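Local structure of hydrogenase maturation factor (Thermoanaerobacter tengcongensis, 3VTI) at residues Gly56-Ala61 and Ala66-Leu71; Lys186-Thr189 and Ala193-Val196; Val196-Thr201 and Leu209-Lys214; Val257-Ala262 and Ile281-Asp286; Lys288-Asn293 and Arg300-Pro305. The protein probably carries a carbamoyl group received from HypF and dehydrates it with ATP to a nitrile during [NiFe]-hydrogenase maturation. One frame throughout, in Å; residues are numbered along the deposited sequence.

Along the chain the five contacts follow one another, from interaction 1 in the N-terminal AIR synthase-related region to interactions 2 to 5, which all reach one seven-stranded mixed sheet of the C-terminal region. Interactions 1 and 3 have centres about 18 Å apart and meet at the magnesium ion, to which Asp60 and Asp199 each give an oxygen, so the metal joins the two regions. Interactions 2 and 3 share Val196 and strand 194-198, one edge of that sheet within the chain. Interaction 5 lies at the other outermost strand within the chain (centres of 2 and 5 about 25 Å apart), and interaction 4 spans strands between them. Helix 204-216 links interactions 3 and 5 through Tyr210.

Interaction 1. Residues Gly56-Ala61 and Ala66-Leu71; sequences GTVNDA and AKPLFL. With MG (magnesium ion), chain K.
Val58 meets Pro68 and Leu71 with a separate methyl for each, and its side chain stands at about a right angle to both. CG1, anti to the backbone N (chi1 162°), reaches CG of the Pro68 ring at 3.7 Å. The other methyl, Val58 CG2, lies beside the backbone N and touches Leu71 CD1 at 4.1 Å. Thr57 approaches Leu71 differently: the two side chains slide past each other in opposite directions, bringing Thr57 CG2 to within 4.0 Å of Leu71 CG. This threonine keeps its methyl on the strand and sends OG1 the other way, to a hydrogen bond with the hydroxyl of Thr124. One turn on, Ala61 CB rests on Pro68 CB at 3.9 Å, so the proline ring is met by both Val58 and Ala61. All of these residues are buried, and across the contact the packing is apolar apart from the carbonyl oxygens of Val58 and Ala61, which lie against Pro68 and the methyl of Ala66.

Asp60 takes no part in this packing. Its CG lies beside the backbone N (chi1 -80°), and OD1 binds magnesium at 2.0 Å, together with Asp22, Asp199 and a water. The axes of helical segment 56-60 and strand segment 66-71 come within 8.4 Å, their directions 137° apart. This is a helix packed on the mixed sheet of the PurM-like N-terminal region, one side seated on strand 66-78 and Asp60 on the helix presenting a magnesium ligand.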
# COMPACT_ATOMS: atom_id res chain seq x y z
N GLY C 56 8.34 1.15 -15.21
CA GLY C 56 8.91 2.23 -14.41
C GLY C 56 10.28 1.91 -13.86
O GLY C 56 11.18 2.75 -13.86
N THR C 57 10.44 0.69 -13.38
CA THR C 57 11.70 0.24 -12.82
C THR C 57 12.71 -0.15 -13.90
O THR C 57 13.91 0.04 -13.73
CB THR C 57 11.48 -0.89 -11.84
OG1 THR C 57 10.83 -0.36 -10.68
CG2 THR C 57 12.79 -1.54 -11.44
N VAL C 58 12.21 -0.69 -15.02
CA VAL C 58 13.07 -0.95 -16.16
C VAL C 58 13.64 0.38 -16.64
O VAL C 58 14.84 0.50 -16.90
CB VAL C 58 12.28 -1.68 -17.30
CG1 VAL C 58 13.01 -1.57 -18.66
CG2 VAL C 58 12.00 -3.14 -16.92
N ASN C 59 12.79 1.39 -16.71
CA ASN C 59 13.19 2.72 -17.12
C ASN C 59 14.22 3.33 -16.17
O ASN C 59 15.30 3.76 -16.61
CB ASN C 59 11.97 3.61 -17.32
CG ASN C 59 11.08 3.13 -18.47
OD1 ASN C 59 11.53 2.36 -19.34
ND2 ASN C 59 9.82 3.57 -18.48
N ASP C 60 13.89 3.35 -14.88
CA ASP C 60 14.76 3.90 -13.85
C ASP C 60 16.13 3.22 -13.88
O ASP C 60 17.15 3.87 -13.68
CB ASP C 60 14.12 3.78 -12.46
CG ASP C 60 13.08 4.87 -12.17
OD1 ASP C 60 13.35 6.07 -12.38
OD2 ASP C 60 11.98 4.51 -11.68
N ALA C 61 16.14 1.91 -14.15
CA ALA C 61 17.37 1.12 -14.16
C ALA C 61 18.25 1.38 -15.40
O ALA C 61 19.41 0.94 -15.45
CB ALA C 61 17.06 -0.36 -14.03
N ALA C 66 22.33 2.29 -18.95
CA ALA C 66 22.44 0.89 -18.58
C ALA C 66 21.39 -0.00 -19.23
O ALA C 66 20.29 0.45 -19.56
CB ALA C 66 22.40 0.74 -17.06
N LYS C 67 21.77 -1.26 -19.42
CA LYS C 67 20.86 -2.32 -19.82
C LYS C 67 20.28 -2.94 -18.54
O LYS C 67 21.02 -3.54 -17.76
CB LYS C 67 21.61 -3.38 -20.62
CG LYS C 67 20.79 -4.61 -20.97
CD LYS C 67 21.49 -5.48 -22.00
CE LYS C 67 20.53 -6.54 -22.54
NZ LYS C 67 19.18 -5.97 -22.86
N PRO C 68 18.96 -2.81 -18.33
CA PRO C 68 18.37 -3.47 -17.17
C PRO C 68 18.26 -4.97 -17.42
O PRO C 68 17.98 -5.37 -18.55
CB PRO C 68 16.98 -2.83 -17.07
CG PRO C 68 16.65 -2.44 -18.45
CD PRO C 68 17.95 -2.09 -19.13
N LEU C 69 18.48 -5.78 -16.39
CA LEU C 69 18.49 -7.24 -16.53
C LEU C 69 17.57 -7.96 -15.56
O LEU C 69 16.84 -8.87 -15.95
CB LEU C 69 19.92 -7.79 -16.37
CG LEU C 69 21.02 -7.51 -17.40
CD1 LEU C 69 22.38 -7.89 -16.81
CD2 LEU C 69 20.78 -8.25 -18.72
N PHE C 70 17.62 -7.57 -14.29
CA PHE C 70 16.94 -8.30 -13.23
C PHE C 70 16.07 -7.40 -12.39
O PHE C 70 16.42 -6.24 -12.13
CB PHE C 70 17.94 -9.04 -12.34
CG PHE C 70 18.89 -9.91 -13.12
CD1 PHE C 70 18.43 -11.02 -13.84
CD2 PHE C 70 20.25 -9.62 -13.15
CE1 PHE C 70 19.31 -11.83 -14.56
CE2 PHE C 70 21.14 -10.42 -13.86
CZ PHE C 70 20.67 -11.52 -14.57
N LEU C 71 14.92 -7.94 -11.99
CA LEU C 71 13.93 -7.21 -11.22
C LEU C 71 13.41 -8.01 -10.04
O LEU C 71 13.34 -9.24 -10.08
CB LEU C 71 12.76 -6.80 -12.11
CG LEU C 71 12.73 -5.37 -12.67
CD1 LEU C 71 13.71 -5.22 -13.82
CD2 LEU C 71 11.32 -5.00 -13.10
MG MG K . 12.89 8.05 -12.64
O HOH W 1 13.67 8.47 -10.41

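Interaction 2. Residues Lys186-Thr189 and Ala193-Val196; sequences KLMT and AIKV
Ile194 packs against Leu187 and Met188 with different branches. Its CD1 meets Leu187 CD2 at 4.0 Å, the two side chains crossing at about a right angle. Nearer its root, the same branch rests on the helix backbone, with Ile194 CG1 lying 3.5 Å from the carbonyl oxygen of Leu187. The remaining methyl, Ile194 CG2, touches Met188 SD at 3.9 Å. With CG1 beside the backbone N and CG2 anti to it (chi1 -58°), the isoleucine forks, one arm going to the leucine and the other to the methionine sulfur.

Met188 starts out pointing away from the strand, but bends at chi2 (-39°) and chi3 (-63°), which returns SD to Ile194. The sulfur also packs on Leu197 CD1, 3.9 Å away, and the side chain touches Val136. Leu187 is backed by Val255 of strand 254-257 and by Ala265 of helix 262-270. Val257 is a further neighbour of the isoleucine, packing against its side chain.

Further out, the 3-10 turn after helix 181-187 is tied by Thr189 OG1, which donates to the backbone oxygen of Lys186 at 3.1 Å from well above the carbonyl plane. Along the sheet, Lys195 and Val196 make backbone hydrogen bonds to Val256, the two residues facing that one partner in a classic beta bulge. The contact is a short helix-to-strand connection, in which the end of helix 181-187 and the 3-10 turn after it pack against edge strand 194-198 of the C-terminal mixed sheet.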
# COMPACT_ATOMS: atom_id res chain seq x y z
N LYS C 186 19.83 2.40 -27.91
CA LYS C 186 20.21 3.01 -29.19
C LYS C 186 20.81 4.40 -28.99
O LYS C 186 21.62 4.85 -29.80
CB LYS C 186 19.03 3.07 -30.18
CG LYS C 186 18.51 1.71 -30.62
CD LYS C 186 17.28 1.85 -31.52
CE LYS C 186 17.67 2.06 -32.98
NZ LYS C 186 16.56 2.69 -33.77
N LEU C 187 20.40 5.08 -27.93
CA LEU C 187 20.97 6.38 -27.59
C LEU C 187 22.38 6.23 -27.05
O LEU C 187 23.25 7.03 -27.35
CB LEU C 187 20.10 7.13 -26.57
CG LEU C 187 18.92 7.96 -27.08
CD1 LEU C 187 18.00 8.36 -25.93
CD2 LEU C 187 19.39 9.19 -27.85
N MET C 188 22.60 5.18 -26.26
CA MET C 188 23.88 4.95 -25.62
C MET C 188 24.97 4.57 -26.62
O MET C 188 26.13 4.37 -26.25
CB MET C 188 23.76 3.92 -24.49
CG MET C 188 22.94 4.40 -23.27
SD MET C 188 23.15 6.13 -22.76
CE MET C 188 24.88 6.19 -22.28
N THR C 189 24.59 4.48 -27.90
CA THR C 189 25.55 4.45 -29.01
C THR C 189 26.39 5.72 -28.98
O THR C 189 27.57 5.70 -29.36
CB THR C 189 24.82 4.38 -30.36
OG1 THR C 189 24.11 3.14 -30.44
CG2 THR C 189 25.80 4.44 -31.51
N ALA C 193 28.56 11.57 -24.94
CA ALA C 193 27.79 12.71 -25.45
C ALA C 193 26.39 12.76 -24.83
O ALA C 193 25.78 13.83 -24.75
CB ALA C 193 27.72 12.68 -26.98
N ILE C 194 25.89 11.60 -24.42
CA ILE C 194 24.66 11.52 -23.63
C ILE C 194 25.04 11.88 -22.20
O ILE C 194 25.82 11.18 -21.54
CB ILE C 194 24.04 10.10 -23.68
CG1 ILE C 194 23.73 9.66 -25.12
CG2 ILE C 194 22.82 9.99 -22.73
CD1 ILE C 194 22.62 10.43 -25.83
N LYS C 195 24.49 12.99 -21.72
CA LYS C 195 24.88 13.53 -20.42
C LYS C 195 23.86 13.25 -19.32
O LYS C 195 24.25 12.84 -18.23
CB LYS C 195 25.19 15.02 -20.55
CG LYS C 195 26.54 15.27 -21.20
CD LYS C 195 26.62 16.68 -21.67
CE LYS C 195 28.02 17.26 -21.54
NZ LYS C 195 28.37 17.52 -20.11
N VAL C 196 22.58 13.43 -19.62
CA VAL C 196 21.50 13.20 -18.65
C VAL C 196 20.34 12.43 -19.27
O VAL C 196 19.98 12.65 -20.42
CB VAL C 196 20.94 14.52 -18.07
CG1 VAL C 196 19.76 14.26 -17.11
CG2 VAL C 196 22.05 15.32 -17.39

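Interaction 3. Residues Val196-Thr201 and Leu209-Lys214; sequences VLRDPT and LYEISK. With MG (magnesium ion), chain K.
Arg198 and Glu211 form a salt bridge, with NH1 donating to OE1 at 3.0 Å and an N-H...O angle of 154°. The oxygen lies near the guanidinium plane, at its edge, yet is itself approached from above the carboxylate plane; the two flat groups are turned 85° apart. Arg198 leaves the strand with CG anti to the backbone N (chi1 -178°) and bends at chi3, bringing NH1 over to the helix. Its other nitrogens are held too: NE makes a salt bridge to Asp22, a magnesium ligand, and NH2 bonds to the carbonyl oxygen of Met20. A second-shell arginine thus probably helps position a metal-binding carboxylate. Next in the chain, Asp199 OD1 binds magnesium at 2.4 Å, alongside Asp22, Asp60 and a water.

Strand 194-198 ends at this site in the C-terminal region of the PurM-like fold, and helix 204-216 follows it, packing on the mixed sheet. Farther back along the strand, Val196 CG1 meets Ile212 CG1 at 4.0 Å. Ile212 also touches Val256 and Ile220 of neighbouring strands.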
# COMPACT_ATOMS: atom_id res chain seq x y z
N VAL C 196 22.58 13.43 -19.62
CA VAL C 196 21.50 13.20 -18.65
C VAL C 196 20.34 12.43 -19.27
O VAL C 196 19.98 12.65 -20.42
CB VAL C 196 20.94 14.52 -18.07
CG1 VAL C 196 19.76 14.26 -17.11
CG2 VAL C 196 22.05 15.32 -17.39
N LEU C 197 19.79 11.50 -18.49
CA LEU C 197 18.61 10.76 -18.87
C LEU C 197 17.68 10.69 -17.67
O LEU C 197 18.09 10.25 -16.60
CB LEU C 197 18.98 9.35 -19.33
CG LEU C 197 19.69 9.15 -20.68
CD1 LEU C 197 20.08 7.70 -20.85
CD2 LEU C 197 18.83 9.60 -21.85
N ARG C 198 16.44 11.13 -17.85
CA ARG C 198 15.43 10.99 -16.80
C ARG C 198 14.02 10.93 -17.37
O ARG C 198 13.66 11.70 -18.26
CB ARG C 198 15.53 12.10 -15.75
CG ARG C 198 14.54 11.97 -14.61
CD ARG C 198 14.96 12.77 -13.39
NE ARG C 198 16.09 12.14 -12.70
CZ ARG C 198 16.66 12.61 -11.59
NH1 ARG C 198 16.22 13.72 -11.01
NH2 ARG C 198 17.68 11.95 -11.06
N ASP C 199 13.23 10.00 -16.85
CA ASP C 199 11.82 9.92 -17.20
C ASP C 199 10.96 10.88 -16.36
O ASP C 199 11.05 10.88 -15.13
CB ASP C 199 11.32 8.47 -17.07
CG ASP C 199 11.57 7.86 -15.70
OD1 ASP C 199 12.51 8.30 -14.98
OD2 ASP C 199 10.83 6.90 -15.36
N PRO C 200 10.15 11.73 -17.04
CA PRO C 200 9.39 12.75 -16.33
C PRO C 200 8.13 12.12 -15.77
O PRO C 200 7.08 12.13 -16.42
CB PRO C 200 9.08 13.79 -17.42
CG PRO C 200 9.37 13.11 -18.75
CD PRO C 200 9.82 11.70 -18.47
N THR C 201 8.25 11.54 -14.59
CA THR C 201 7.13 10.88 -13.93
C THR C 201 6.51 11.90 -12.95
O THR C 201 6.16 13.02 -13.35
CB THR C 201 7.58 9.57 -13.24
OG1 THR C 201 8.74 9.82 -12.45
CG2 THR C 201 7.93 8.49 -14.27
N LEU C 209 13.42 19.14 -15.28
CA LEU C 209 14.27 20.26 -15.67
C LEU C 209 14.85 20.95 -14.44
O LEU C 209 16.03 21.29 -14.41
CB LEU C 209 13.52 21.26 -16.57
CG LEU C 209 12.92 20.77 -17.90
CD1 LEU C 209 12.14 21.89 -18.59
CD2 LEU C 209 13.96 20.18 -18.86
N TYR C 210 14.01 21.13 -13.42
CA TYR C 210 14.43 21.71 -12.15
C TYR C 210 15.44 20.84 -11.42
O TYR C 210 16.36 21.35 -10.78
CB TYR C 210 13.22 21.97 -11.23
CG TYR C 210 12.62 23.34 -11.40
CD1 TYR C 210 13.15 24.45 -10.73
CD2 TYR C 210 11.53 23.55 -12.24
CE1 TYR C 210 12.60 25.72 -10.89
CE2 TYR C 210 10.98 24.82 -12.40
CZ TYR C 210 11.51 25.90 -11.72
OH TYR C 210 10.97 27.15 -11.89
N GLU C 211 15.27 19.52 -11.53
CA GLU C 211 16.20 18.58 -10.92
C GLU C 211 17.54 18.63 -11.65
O GLU C 211 18.59 18.54 -11.01
CB GLU C 211 15.63 17.16 -10.93
CG GLU C 211 14.57 16.92 -9.85
CD GLU C 211 13.62 15.77 -10.17
OE1 GLU C 211 13.62 15.25 -11.31
OE2 GLU C 211 12.85 15.39 -9.26
N ILE C 212 17.49 18.77 -12.97
CA ILE C 212 18.71 18.93 -13.76
C ILE C 212 19.40 20.23 -13.39
O ILE C 212 20.61 20.25 -13.18
CB ILE C 212 18.43 18.89 -15.29
CG1 ILE C 212 17.88 17.53 -15.73
CG2 ILE C 212 19.71 19.21 -16.05
CD1 ILE C 212 17.22 17.55 -17.11
N SER C 213 18.62 21.31 -13.30
CA SER C 213 19.12 22.63 -12.89
C SER C 213 19.80 22.63 -11.52
O SER C 213 20.91 23.13 -11.38
CB SER C 213 18.01 23.66 -12.88
OG SER C 213 17.89 24.27 -14.16
N LYS C 214 19.11 22.08 -10.53
CA LYS C 214 19.63 22.01 -9.17
C LYS C 214 20.96 21.26 -9.14
O LYS C 214 21.97 21.80 -8.68
CB LYS C 214 18.60 21.35 -8.24
CG LYS C 214 18.96 21.36 -6.77
CD LYS C 214 17.94 20.58 -5.94
CE LYS C 214 18.43 20.41 -4.50
NZ LYS C 214 17.44 19.72 -3.61
MG MG K . 12.89 8.05 -12.64
O HOH W 1 13.67 8.47 -10.41

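Interaction 4. Residues Val257-Ala262 and Ile281-Asp286; sequences VERDYA and IGEVND
Arg259 and Glu283 join a turn to a strand at the surface of the C-terminal mixed sheet: the arginine sits in the connection from strand 254-257 to helix 262-270, the glutamate on strand 279-285. Strand 146-149 lies between these two strands in the sheet, and the nearest CA atoms, those of Arg259 and Glu283, are 9.0 Å apart. The contact is a single salt bridge. NH2 of Arg259 donates to OE2 of Glu283 at 2.7 Å with an N-H...O angle of 157°. The oxygen sits at the guanidinium edge, in its plane, and is met nearly along its own C-O axis. The two flat groups are turned 49° from each other, and NE of Arg259 lies farther off, 3.6 Å from the same OE2. Glu283 reaches out with CG anti to the backbone N (chi1 -165°) and an extended chain. Arg259 carries its guanidinium over from the turn through a bend at chi3.

Because one nitrogen faces one oxygen, the pairing is monodentate. Arg259 is exposed and Glu283 partly so, and solvent would be expected to weaken the attraction of their charges.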
# COMPACT_ATOMS: atom_id res chain seq x y z
N VAL C 257 22.16 16.24 -24.20
CA VAL C 257 23.29 15.79 -25.04
C VAL C 257 24.27 16.91 -25.37
O VAL C 257 23.94 18.09 -25.25
CB VAL C 257 22.83 15.18 -26.40
CG1 VAL C 257 21.97 13.97 -26.19
CG2 VAL C 257 22.07 16.21 -27.23
N GLU C 258 25.47 16.53 -25.82
CA GLU C 258 26.40 17.48 -26.40
C GLU C 258 25.81 18.12 -27.65
O GLU C 258 25.14 17.45 -28.45
CB GLU C 258 27.74 16.83 -26.73
CG GLU C 258 28.64 16.64 -25.52
CD GLU C 258 30.11 16.85 -25.84
OE1 GLU C 258 30.45 17.95 -26.33
OE2 GLU C 258 30.92 15.93 -25.60
N ARG C 259 26.08 19.40 -27.81
CA ARG C 259 25.54 20.21 -28.89
C ARG C 259 25.65 19.55 -30.27
O ARG C 259 24.67 19.53 -31.03
CB ARG C 259 26.24 21.57 -28.90
CG ARG C 259 25.39 22.70 -29.44
CD ARG C 259 25.97 24.06 -29.10
NE ARG C 259 24.91 25.06 -28.91
CZ ARG C 259 24.39 25.79 -29.89
NH1 ARG C 259 24.82 25.64 -31.14
NH2 ARG C 259 23.44 26.68 -29.63
N ASP C 260 26.83 19.02 -30.60
CA ASP C 260 27.10 18.44 -31.92
C ASP C 260 26.38 17.11 -32.16
O ASP C 260 26.25 16.67 -33.30
CB ASP C 260 28.62 18.28 -32.15
CG ASP C 260 29.25 19.49 -32.84
OD1 ASP C 260 28.56 20.52 -33.04
OD2 ASP C 260 30.45 19.40 -33.20
N TYR C 261 25.89 16.48 -31.10
CA TYR C 261 25.28 15.15 -31.22
C TYR C 261 23.76 15.15 -31.13
O TYR C 261 23.13 14.09 -31.24
CB TYR C 261 25.90 14.18 -30.20
CG TYR C 261 27.37 13.95 -30.45
CD1 TYR C 261 27.81 12.85 -31.19
CD2 TYR C 261 28.33 14.85 -29.97
CE1 TYR C 261 29.16 12.65 -31.44
CE2 TYR C 261 29.67 14.65 -30.20
CZ TYR C 261 30.09 13.56 -30.93
OH TYR C 261 31.42 13.37 -31.15
N ALA C 262 23.18 16.34 -30.98
CA ALA C 262 21.73 16.49 -30.82
C ALA C 262 20.93 16.00 -32.02
O ALA C 262 19.91 15.33 -31.86
CB ALA C 262 21.39 17.94 -30.51
N ILE C 281 13.77 20.28 -27.66
CA ILE C 281 12.85 21.19 -26.97
C ILE C 281 13.50 22.41 -26.30
O ILE C 281 12.81 23.38 -25.98
CB ILE C 281 11.94 20.46 -25.94
CG1 ILE C 281 12.79 19.77 -24.86
CG2 ILE C 281 11.00 19.48 -26.65
CD1 ILE C 281 12.03 19.41 -23.61
N GLY C 282 14.81 22.37 -26.10
CA GLY C 282 15.49 23.45 -25.41
C GLY C 282 17.00 23.37 -25.35
O GLY C 282 17.62 22.60 -26.08
N GLU C 283 17.57 24.19 -24.47
CA GLU C 283 19.01 24.38 -24.33
C GLU C 283 19.36 24.65 -22.87
O GLU C 283 18.61 25.32 -22.16
CB GLU C 283 19.50 25.55 -25.22
CG GLU C 283 21.01 25.59 -25.43
CD GLU C 283 21.50 26.79 -26.25
OE1 GLU C 283 21.33 27.95 -25.81
OE2 GLU C 283 22.10 26.57 -27.34
N VAL C 284 20.49 24.11 -22.43
CA VAL C 284 21.01 24.32 -21.09
C VAL C 284 21.70 25.69 -20.98
O VAL C 284 22.66 25.99 -21.70
CB VAL C 284 21.99 23.19 -20.70
CG1 VAL C 284 22.63 23.46 -19.36
CG2 VAL C 284 21.27 21.85 -20.68
N ASN C 285 21.19 26.51 -20.05
CA ASN C 285 21.61 27.90 -19.86
C ASN C 285 22.78 28.06 -18.91
O ASN C 285 23.20 27.11 -18.24
CB ASN C 285 20.45 28.72 -19.29
CG ASN C 285 19.46 29.16 -20.35
OD1 ASN C 285 19.66 28.96 -21.55
ND2 ASN C 285 18.38 29.79 -19.90
N ASP C 286 23.27 29.29 -18.86
CA ASP C 286 24.25 29.75 -17.90
C ASP C 286 23.49 30.16 -16.63
O ASP C 286 24.01 30.05 -15.52
CB ASP C 286 24.99 30.98 -18.48
CG ASP C 286 26.40 31.15 -17.94
OD1 ASP C 286 27.02 30.15 -17.51
OD2 ASP C 286 26.91 32.29 -17.95

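Interaction 5. Residues Lys288-Asn293 and Arg300-Pro305; sequences KLVTIN and RIVDRP
Ile292 and Arg300 form the hydrogen-bonded antiparallel pair of a beta hairpin, joined in both directions. Ile292 N donates to Arg300 O at 2.8 Å, and Arg300 N returns a bond to Ile292 O at 3.1 Å. A third backbone bond, from Val302 N to Val290 O at 2.8 Å, carries the ladder past the non-hydrogen-bonded pair Thr291 and Ile301. There the side chains diverge. Ile301 also makes backbone hydrogen bonds to a chain of another protein.

Apolar packing gathers around Val302. Its CB touches Val290 CG1 at 3.8 Å, while its CG2 lies 3.8 Å from Ile292 CG2. Val290 leans on Tyr210 and Ser213 of helix 204-216.

One contact joins apolar and charged groups. Side by side with Ile292 and pointing the same way, Arg300 extends from CG to NE and lays one face of its guanidinium over Ile292 CG2, the methyl under the centre of the group. That leaves the edge of the guanidinium to polar partners, which here are distant: the salt bridge from NH1 to Asp303 is long and the ion pair of NH2 with Asp243 weak, so these charges probably steer the arginine more than they fix it.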
# COMPACT_ATOMS: atom_id res chain seq x y z
N LYS C 288 20.87 30.08 -13.63
CA LYS C 288 20.43 28.95 -12.82
C LYS C 288 18.90 28.91 -12.76
O LYS C 288 18.31 28.66 -11.71
CB LYS C 288 21.11 28.99 -11.45
CG LYS C 288 22.61 28.70 -11.55
CD LYS C 288 23.34 28.77 -10.22
CE LYS C 288 24.82 28.47 -10.44
NZ LYS C 288 25.62 28.60 -9.18
N LEU C 289 18.28 29.15 -13.91
CA LEU C 289 16.83 29.31 -14.03
C LEU C 289 16.20 28.38 -15.07
O LEU C 289 16.85 27.98 -16.04
CB LEU C 289 16.49 30.76 -14.37
CG LEU C 289 16.54 31.87 -13.31
CD1 LEU C 289 15.74 31.50 -12.06
CD2 LEU C 289 17.97 32.27 -12.96
N VAL C 290 14.93 28.06 -14.86
CA VAL C 290 14.18 27.24 -15.79
C VAL C 290 13.13 28.11 -16.47
O VAL C 290 12.15 28.52 -15.85
CB VAL C 290 13.52 26.01 -15.10
CG1 VAL C 290 12.77 25.14 -16.13
CG2 VAL C 290 14.56 25.19 -14.37
N THR C 291 13.36 28.39 -17.76
CA THR C 291 12.56 29.34 -18.52
C THR C 291 11.95 28.73 -19.79
O THR C 291 12.52 27.83 -20.39
CB THR C 291 13.40 30.58 -18.92
OG1 THR C 291 14.49 30.18 -19.76
CG2 THR C 291 13.95 31.29 -17.68
N ILE C 292 10.79 29.24 -20.18
CA ILE C 292 10.13 28.82 -21.42
C ILE C 292 9.86 30.01 -22.34
O ILE C 292 9.31 31.03 -21.91
CB ILE C 292 8.82 28.02 -21.15
CG1 ILE C 292 8.17 27.58 -22.46
CG2 ILE C 292 7.86 28.82 -20.27
CD1 ILE C 292 6.98 26.67 -22.31
N ASN C 293 10.26 29.87 -23.59
CA ASN C 293 10.03 30.90 -24.60
C ASN C 293 8.80 30.60 -25.43
O ASN C 293 8.64 29.48 -25.93
CB ASN C 293 11.25 31.04 -25.52
CG ASN C 293 12.20 32.13 -25.09
OD1 ASN C 293 12.43 32.34 -23.90
ND2 ASN C 293 12.78 32.84 -26.06
N ARG C 300 9.42 33.46 -19.92
CA ARG C 300 8.87 33.41 -18.56
C ARG C 300 9.38 32.17 -17.83
O ARG C 300 9.70 31.15 -18.46
CB ARG C 300 7.34 33.47 -18.57
CG ARG C 300 6.67 32.31 -19.28
CD ARG C 300 5.18 32.22 -18.97
NE ARG C 300 4.64 30.93 -19.40
CZ ARG C 300 4.47 29.88 -18.60
NH1 ARG C 300 4.80 29.94 -17.31
NH2 ARG C 300 3.97 28.75 -19.10
N ILE C 301 9.47 32.26 -16.51
CA ILE C 301 9.92 31.13 -15.69
C ILE C 301 8.87 30.02 -15.68
O ILE C 301 7.67 30.28 -15.66
CB ILE C 301 10.28 31.54 -14.22
CG1 ILE C 301 9.09 32.18 -13.49
CG2 ILE C 301 11.49 32.46 -14.19
CD1 ILE C 301 8.34 31.24 -12.55
N VAL C 302 9.35 28.78 -15.71
CA VAL C 302 8.48 27.63 -15.57
C VAL C 302 8.18 27.48 -14.08
O VAL C 302 9.10 27.46 -13.27
CB VAL C 302 9.13 26.35 -16.13
CG1 VAL C 302 8.23 25.15 -15.92
CG2 VAL C 302 9.46 26.54 -17.62
N ASP C 303 6.90 27.40 -13.74
CA ASP C 303 6.48 27.25 -12.35
C ASP C 303 6.66 25.80 -11.89
O ASP C 303 6.48 24.87 -12.68
CB ASP C 303 5.03 27.70 -12.18
CG ASP C 303 4.84 29.19 -12.46
OD1 ASP C 303 5.32 30.02 -11.66
OD2 ASP C 303 4.22 29.53 -13.49
N ARG C 304 7.02 25.62 -10.62
CA ARG C 304 7.20 24.28 -10.06
C ARG C 304 5.89 23.69 -9.50
O ARG C 304 5.18 24.36 -8.76
CB ARG C 304 8.30 24.29 -8.99
CG ARG C 304 8.80 22.90 -8.61
CD ARG C 304 9.70 22.91 -7.40
NE ARG C 304 11.12 23.02 -7.76
CZ ARG C 304 12.13 22.63 -6.98
NH1 ARG C 304 11.89 22.10 -5.78
NH2 ARG C 304 13.39 22.78 -7.39
N PRO C 305 5.57 22.42 -9.88
CA PRO C 305 4.36 21.70 -9.41
C PRO C 305 4.18 21.67 -7.89
O PRO C 305 3.18 22.17 -7.34
CB PRO C 305 4.58 20.27 -9.93
CG PRO C 305 5.48 20.41 -11.11
CD PRO C 305 6.33 21.64 -10.88